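Side-chain contact in beta-glucosidase (Chaetomella raphigera, PDB 6JXG), which probably hydrolyses terminal, non-reducing beta-D-glucosyl residues to release beta-D-glucose, as a secreted family 3 glycoside hydrolase of cellulose breakdown: residues A79-I84 against R327-D332. Residues are numbered along the deposited sequence; the frame is centred on the assembly and turned at random.
Sequences ASTWDI and RAIARD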
ATOM      1  N   ALA A  79      -1.238  -6.170   0.523  1.00 10.71           N
ATOM      2  CA  ALA A  79      -0.811  -6.615  -0.836  1.00 10.79           C
ATOM      3  C   ALA A  79      -0.269  -7.994  -0.809  1.00 10.21           C
ATOM      4  O   ALA A  79      -0.564  -8.772  -1.735  1.00 11.39           O
ATOM      5  CB  ALA A  79       0.166  -5.681  -1.490  1.00 10.71           C
ATOM      6  N   SER A  80       0.457  -8.346   0.255  1.00  9.88           N
ATOM      7  CA  SER A  80       1.077  -9.656   0.405  1.00  9.90           C
ATOM      8  C   SER A  80       0.120 -10.840   0.467  1.00  9.99           C
ATOM      9  O   SER A  80       0.542 -12.002   0.293  1.00  9.38           O
ATOM     10  CB  SER A  80       2.051  -9.732   1.594  1.00  9.77           C
ATOM     11  OG  SER A  80       3.080  -8.710   1.512  1.00 10.03           O
ATOM     12  N   THR A  81      -1.174 -10.547   0.721  1.00 10.65           N
ATOM     13  CA  THR A  81      -2.192 -11.588   0.658  1.00 11.10           C
ATOM     14  C   THR A  81      -2.554 -11.984  -0.711  1.00 11.20           C
ATOM     15  O   THR A  81      -3.128 -13.062  -0.866  1.00 12.12           O
ATOM     16  CB  THR A  81      -3.529 -11.138   1.303  1.00 10.37           C
ATOM     17  OG1 THR A  81      -4.143 -10.145   0.436  1.00  9.60           O
ATOM     18  CG2 THR A  81      -3.251 -10.626   2.707  1.00  9.83           C
ATOM     19  N   TRP A  82      -2.305 -11.084  -1.683  1.00 11.47           N
ATOM     20  CA  TRP A  82      -2.693 -11.231  -3.075  1.00 11.12           C
ATOM     21  C   TRP A  82      -4.195 -11.642  -3.194  1.00 11.55           C
ATOM     22  O   TRP A  82      -4.574 -12.414  -4.085  1.00 11.78           O
ATOM     23  CB  TRP A  82      -1.832 -12.263  -3.802  1.00 10.70           C
ATOM     24  CG  TRP A  82      -0.428 -11.890  -3.956  1.00 10.52           C
ATOM     25  CD1 TRP A  82       0.493 -11.747  -2.951  1.00 10.90           C
ATOM     26  CD2 TRP A  82       0.295 -11.684  -5.191  1.00 10.29           C
ATOM     27  NE1 TRP A  82       1.725 -11.379  -3.479  1.00 10.43           N
ATOM     28  CE2 TRP A  82       1.642 -11.338  -4.842  1.00  9.71           C
ATOM     29  CE3 TRP A  82      -0.054 -11.728  -6.543  1.00 10.14           C
ATOM     30  CZ2 TRP A  82       2.620 -11.062  -5.787  1.00  9.92           C
ATOM     31  CZ3 TRP A  82       0.943 -11.471  -7.493  1.00 10.20           C
ATOM     32  CH2 TRP A  82       2.259 -11.141  -7.093  1.00 10.44           C
ATOM     33  N   ASP A  83      -5.000 -11.176  -2.223  1.00 11.01           N
ATOM     34  CA  ASP A  83      -6.415 -11.647  -2.068  1.00 10.30           C
ATOM     35  C   ASP A  83      -7.368 -10.457  -2.221  1.00 10.47           C
ATOM     36  O   ASP A  83      -7.535  -9.717  -1.298  1.00 10.02           O
ATOM     37  CB  ASP A  83      -6.578 -12.382  -0.742  1.00 10.68           C
ATOM     38  CG  ASP A  83      -7.965 -13.003  -0.604  1.00 11.88           C
ATOM     39  OD1 ASP A  83      -8.861 -12.547  -1.349  1.00 10.84           O
ATOM     40  OD2 ASP A  83      -8.079 -13.968   0.147  1.00 12.55           O
ATOM     41  N   ILE A  84      -7.904 -10.221  -3.430  1.00 10.33           N
ATOM     42  CA  ILE A  84      -8.732  -9.035  -3.615  1.00 11.23           C
ATOM     43  C   ILE A  84      -9.946  -8.918  -2.699  1.00 11.15           C
ATOM     44  O   ILE A  84     -10.420  -7.818  -2.450  1.00 10.77           O
ATOM     45  CB  ILE A  84      -9.189  -8.843  -5.084  1.00 11.45           C
ATOM     46  CG1 ILE A  84      -9.999 -10.031  -5.576  1.00 12.72           C
ATOM     47  CG2 ILE A  84      -7.985  -8.478  -5.897  1.00 13.09           C
ATOM     48  CD1 ILE A  84     -10.468  -9.984  -7.025  1.00 14.54           C
ATOM     49  N   ARG A 327      -7.333  -9.871  11.407  1.00 12.46           N
ATOM     50  CA  ARG A 327      -6.711 -11.160  11.623  1.00 12.94           C
ATOM     51  C   ARG A 327      -6.488 -11.923  10.330  1.00 12.40           C
ATOM     52  O   ARG A 327      -5.441 -12.546  10.135  1.00 13.22           O
ATOM     53  CB  ARG A 327      -7.531 -12.007  12.591  1.00 13.67           C
ATOM     54  CG  ARG A 327      -6.757 -13.267  13.026  1.00 15.90           C
ATOM     55  CD  ARG A 327      -7.588 -14.011  14.013  1.00 18.56           C
ATOM     56  NE  ARG A 327      -6.937 -15.271  14.379  1.00 18.04           N
ATOM     57  CZ  ARG A 327      -7.189 -15.910  15.511  1.00 21.16           C
ATOM     58  NH1 ARG A 327      -8.032 -15.400  16.400  1.00 19.67           N
ATOM     59  NH2 ARG A 327      -6.593 -17.066  15.770  1.00 19.15           N
ATOM     60  N   ALA A 328      -7.459 -11.916   9.414  1.00 12.48           N
ATOM     61  CA  ALA A 328      -7.328 -12.684   8.206  1.00 12.35           C
ATOM     62  C   ALA A 328      -6.150 -12.184   7.338  1.00 12.15           C
ATOM     63  O   ALA A 328      -5.410 -12.996   6.782  1.00 10.45           O
ATOM     64  CB  ALA A 328      -8.632 -12.697   7.419  1.00 13.52           C
ATOM     65  N   ILE A 329      -5.940 -10.871   7.285  1.00 10.45           N
ATOM     66  CA  ILE A 329      -4.771 -10.319   6.574  1.00 10.49           C
ATOM     67  C   ILE A 329      -3.455 -10.520   7.309  1.00 10.73           C
ATOM     68  O   ILE A 329      -2.441 -10.802   6.659  1.00 10.97           O
ATOM     69  CB  ILE A 329      -5.040  -8.832   6.240  1.00 10.46           C
ATOM     70  CG1 ILE A 329      -6.201  -8.749   5.230  1.00 10.74           C
ATOM     71  CG2 ILE A 329      -3.771  -8.134   5.758  1.00 10.70           C
ATOM     72  CD1 ILE A 329      -6.773  -7.408   5.005  1.00 11.65           C
ATOM     73  N   ALA A 330      -3.438 -10.405   8.639  1.00 10.88           N
ATOM     74  CA  ALA A 330      -2.249 -10.706   9.433  1.00 12.43           C
ATOM     75  C   ALA A 330      -1.837 -12.140   9.194  1.00 12.98           C
ATOM     76  O   ALA A 330      -0.654 -12.447   9.128  1.00 14.79           O
ATOM     77  CB  ALA A 330      -2.497 -10.514  10.906  1.00 11.90           C
ATOM     78  N   ARG A 331      -2.817 -13.015   9.013  1.00 11.65           N
ATOM     79  CA  ARG A 331      -2.520 -14.420   8.737  1.00 12.23           C
ATOM     80  C   ARG A 331      -2.131 -14.686   7.283  1.00 12.46           C
ATOM     81  O   ARG A 331      -1.126 -15.319   6.966  1.00 13.92           O
ATOM     82  CB  ARG A 331      -3.784 -15.243   9.128  1.00 12.13           C
ATOM     83  CG  ARG A 331      -3.816 -16.732   8.829  1.00 14.64           C
ATOM     84  CD  ARG A 331      -5.237 -17.261   9.118  1.00 15.61           C
ATOM     85  NE  ARG A 331      -6.046 -16.865   7.991  1.00 17.77           N
ATOM     86  CZ  ARG A 331      -7.354 -16.529   7.950  1.00 22.93           C
ATOM     87  NH1 ARG A 331      -8.074 -16.500   9.010  1.00 22.49           N
ATOM     88  NH2 ARG A 331      -7.952 -16.254   6.761  1.00 23.12           N
ATOM     89  N   ASP A 332      -3.004 -14.289   6.366  1.00 12.70           N
ATOM     90  CA  ASP A 332      -2.886 -14.702   4.991  1.00 12.27           C
ATOM     91  C   ASP A 332      -1.861 -13.895   4.187  1.00 11.79           C
ATOM     92  O   ASP A 332      -1.583 -14.233   3.060  1.00 12.64           O
ATOM     93  CB  ASP A 332      -4.233 -14.668   4.268  1.00 13.41           C
ATOM     94  CG  ASP A 332      -5.245 -15.666   4.763  1.00 13.60           C
ATOM     95  OD1 ASP A 332      -4.923 -16.556   5.585  1.00 12.71           O
ATOM     96  OD2 ASP A 332      -6.381 -15.597   4.219  1.00 12.50           O
TER
HETATM   97  O   HOH W   1      -6.144 -15.172   1.577  1.00  9.98           O
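Thr81 meets the C-terminal end of helix 323-332 with its methyl group: Thr81 CG2 lies 3.8 Å from Asp332 C and 4.0 Å from Ile329 CG2. The backbone joins this packing, since CA of Thr81 comes within 3.6 Å of the Asp332 O. The methyl can face the helix because chi1 of 71° sets CG2 anti to Thr81's own carbonyl carbon and leaves OG1 for its own chain. There Thr81 OG1 accepts from Asp83 N at 3.0 Å, an ST turn, and also bonds the Thr78 carbonyl, which fixes the rotation of the side chain.

The polar side is looser. No direct hydrogen bond spans the segments; instead one water donates to Asp83 OD2 and to Asp332 OD2, and probably eases the repulsion between these carboxylates, whose OD2 atoms stand 4.7 Å apart. Within the helix, Arg331 forms a salt bridge to Asp332, NE to OD1 at 2.7 Å and nearly straight (170°), with NH2 bonded to OD2. Both nitrogens approach from above the carboxylate plane, by 48° at OD1.

The contact thus joins the turn between helices 75-79 and 84-100, in the TIM-barrel-type N-terminal domain, to helix 323-332. Leu86 of helix 84-100 touches Ile329 and Asp332, helix 511-519 lies against Arg331, and strand 649-658 brings Lys655 to Thr81 O and alongside both aspartates.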